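Twitching motility protein PilT (Aquifex aeolicus, PDB 2EWV) probably powers the retraction of type IV pili, and with it twitching motility, as a hexameric ATPase motor of the P-loop NTPase class that binds ADP. Local coordinates at residues F94-F99 with A107-L112. Residues are numbered along the deposited sequence; the frame is centred on the assembly and turned at random.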
loop_
_atom_site.group_PDB
_atom_site.type_symbol
_atom_site.label_atom_id
_atom_site.label_comp_id
_atom_site.label_asym_id
_atom_site.label_seq_id
_atom_site.Cartn_x
_atom_site.Cartn_y
_atom_site.Cartn_z
ATOM N N PHE A 94 39.378 16.205 1.291
ATOM C CA PHE A 94 38.618 16.604 0.099
ATOM C C PHE A 94 37.266 15.919 -0.056
ATOM O O PHE A 94 37.022 14.844 0.500
ATOM C CB PHE A 94 39.429 16.334 -1.171
ATOM C CG PHE A 94 40.782 16.936 -1.141
ATOM C CD1 PHE A 94 41.828 16.283 -0.494
ATOM C CD2 PHE A 94 41.001 18.199 -1.677
ATOM C CE1 PHE A 94 43.073 16.880 -0.370
ATOM C CE2 PHE A 94 42.245 18.807 -1.558
ATOM C CZ PHE A 94 43.283 18.145 -0.902
ATOM N N ARG A 95 36.389 16.552 -0.829
ATOM C CA ARG A 95 35.079 15.993 -1.093
ATOM C C ARG A 95 35.026 15.689 -2.593
ATOM O O ARG A 95 35.277 16.557 -3.427
ATOM C CB ARG A 95 33.990 16.989 -0.692
ATOM C CG ARG A 95 32.794 16.356 0.020
ATOM C CD ARG A 95 32.103 15.311 -0.842
ATOM N NE ARG A 95 30.755 14.985 -0.376
ATOM C CZ ARG A 95 30.459 14.046 0.518
ATOM N NH1 ARG A 95 29.196 13.842 0.865
ATOM N NH2 ARG A 95 31.413 13.302 1.057
ATOM N N ALA A 96 34.718 14.439 -2.920
ATOM C CA ALA A 96 34.648 13.991 -4.299
ATOM C C ALA A 96 33.222 13.630 -4.680
ATOM O O ALA A 96 32.364 13.469 -3.816
ATOM C CB ALA A 96 35.551 12.784 -4.492
ATOM N N ASN A 97 32.981 13.523 -5.985
ATOM C CA ASN A 97 31.683 13.146 -6.542
ATOM C C ASN A 97 31.923 12.590 -7.942
ATOM O O ASN A 97 31.836 13.317 -8.926
ATOM C CB ASN A 97 30.735 14.342 -6.635
ATOM C CG ASN A 97 29.348 13.943 -7.136
ATOM O OD1 ASN A 97 29.210 13.253 -8.149
ATOM N ND2 ASN A 97 28.312 14.379 -6.424
ATOM N N VAL A 98 32.234 11.304 -8.023
ATOM C CA VAL A 98 32.493 10.664 -9.298
ATOM C C VAL A 98 31.158 10.261 -9.879
ATOM O O VAL A 98 30.226 9.959 -9.144
ATOM C CB VAL A 98 33.372 9.410 -9.113
ATOM C CG1 VAL A 98 33.912 8.947 -10.458
ATOM C CG2 VAL A 98 34.513 9.719 -8.145
ATOM N N PHE A 99 31.066 10.262 -11.204
ATOM C CA PHE A 99 29.821 9.902 -11.887
ATOM C C PHE A 99 30.079 9.468 -13.299
ATOM O O PHE A 99 31.075 9.875 -13.888
ATOM C CB PHE A 99 28.878 11.108 -11.949
ATOM C CG PHE A 99 29.554 12.364 -12.428
ATOM C CD1 PHE A 99 30.327 13.118 -11.553
ATOM C CD2 PHE A 99 29.468 12.766 -13.752
ATOM C CE1 PHE A 99 31.009 14.253 -11.980
ATOM C CE2 PHE A 99 30.151 13.906 -14.195
ATOM C CZ PHE A 99 30.925 14.652 -13.302
ATOM N N ALA A 107 35.089 13.067 -12.446
ATOM C CA ALA A 107 35.183 13.406 -11.043
ATOM C C ALA A 107 35.295 14.912 -10.789
ATOM O O ALA A 107 35.819 15.669 -11.609
ATOM C CB ALA A 107 36.352 12.675 -10.419
ATOM N N ALA A 108 34.780 15.321 -9.636
ATOM C CA ALA A 108 34.787 16.711 -9.196
ATOM C C ALA A 108 35.161 16.787 -7.719
ATOM O O ALA A 108 34.294 16.710 -6.849
ATOM C CB ALA A 108 33.417 17.333 -9.404
ATOM N N LEU A 109 36.451 16.937 -7.439
ATOM C CA LEU A 109 36.919 17.023 -6.066
ATOM C C LEU A 109 36.845 18.471 -5.592
ATOM O O LEU A 109 37.240 19.386 -6.306
ATOM C CB LEU A 109 38.363 16.519 -5.964
ATOM C CG LEU A 109 38.825 15.254 -6.704
ATOM C CD1 LEU A 109 39.991 14.657 -5.946
ATOM C CD2 LEU A 109 37.718 14.230 -6.800
ATOM N N ARG A 110 36.322 18.678 -4.392
ATOM C CA ARG A 110 36.223 20.016 -3.832
ATOM C C ARG A 110 37.336 20.157 -2.815
ATOM O O ARG A 110 38.410 19.590 -2.979
ATOM C CB ARG A 110 34.889 20.210 -3.129
ATOM C CG ARG A 110 34.596 21.651 -2.785
ATOM C CD ARG A 110 33.748 21.742 -1.529
ATOM N NE ARG A 110 32.604 20.831 -1.559
ATOM C CZ ARG A 110 31.891 20.483 -0.489
ATOM N NH1 ARG A 110 30.864 19.645 -0.604
ATOM N NH2 ARG A 110 32.209 20.970 0.703
ATOM N N SER A 111 37.076 20.903 -1.755
ATOM C CA SER A 111 38.076 21.089 -0.719
ATOM C C SER A 111 37.434 21.260 0.647
ATOM O O SER A 111 36.408 21.931 0.766
ATOM C CB SER A 111 38.928 22.313 -1.023
ATOM O OG SER A 111 39.719 22.647 0.107
ATOM N N LEU A 112 38.045 20.659 1.670
ATOM C CA LEU A 112 37.535 20.746 3.041
ATOM C C LEU A 112 38.439 21.515 4.005
ATOM O O LEU A 112 39.637 21.233 4.126
ATOM C CB LEU A 112 37.267 19.357 3.595
ATOM C CG LEU A 112 36.100 18.648 2.924
ATOM C CD1 LEU A 112 35.798 17.425 3.735
ATOM C CD2 LEU A 112 34.862 19.545 2.837
#
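Arg95 and Arg110 meet through backbone and side chain alike, a worked example of how two nearly antiparallel segments can share a single backbone hydrogen bond and rely on side-chain packing beside it. The amide N of Arg110 donates to O of Arg95 at 2.6 Å, nearly straight at 163° and in the carbonyl plane. CA of Leu109 approaches the same oxygen at 3.1 Å, at most a minor addition to that bond. Beside it CB and CG of Arg95 lie over one face of the Arg110 guanidinium, toward its rim, CG of Arg95 standing 3.9 Å from NH1 of Arg110. CG of Arg110 is anti to its own N (chi1 -168°) and the chain bends at chi3, which carries the guanidinium back over its neighbour. With an alanine here, the methylenes of Arg95 would probably lose their flat cover and Glu176 its weak ion-pair partner.

On the other side of the strand pair, CB of Ala96 touches CD2 of Leu109 at 3.5 Å, and Val98 CG2 meets Ala107 CB at 4.2 Å. Phe94 turns its ring edge to the carbonyl oxygen of Arg110, which lies 3.2 Å from CD2, while Ile19 and Ile23 of helix 15-25 pack against the ring.

A further backbone bond joins Phe99 to Ala106. Strand 94-99 also pairs with strand 81-87, and the backbone of Ala107 hydrogen-bonds to that of Leu32, so the contact joins two sheets. Asp83, in a salt bridge with NH1 of Arg95, probably eases the proximity of the two guanidinium groups, whose planes are turned 70° apart; the long, weak Glu176 pair with Arg110 would add less. The Arg110 side chain lies about 7 Å from bound ADP, so its positive charge may contribute to the electrostatic environment of the nucleotide without touching it.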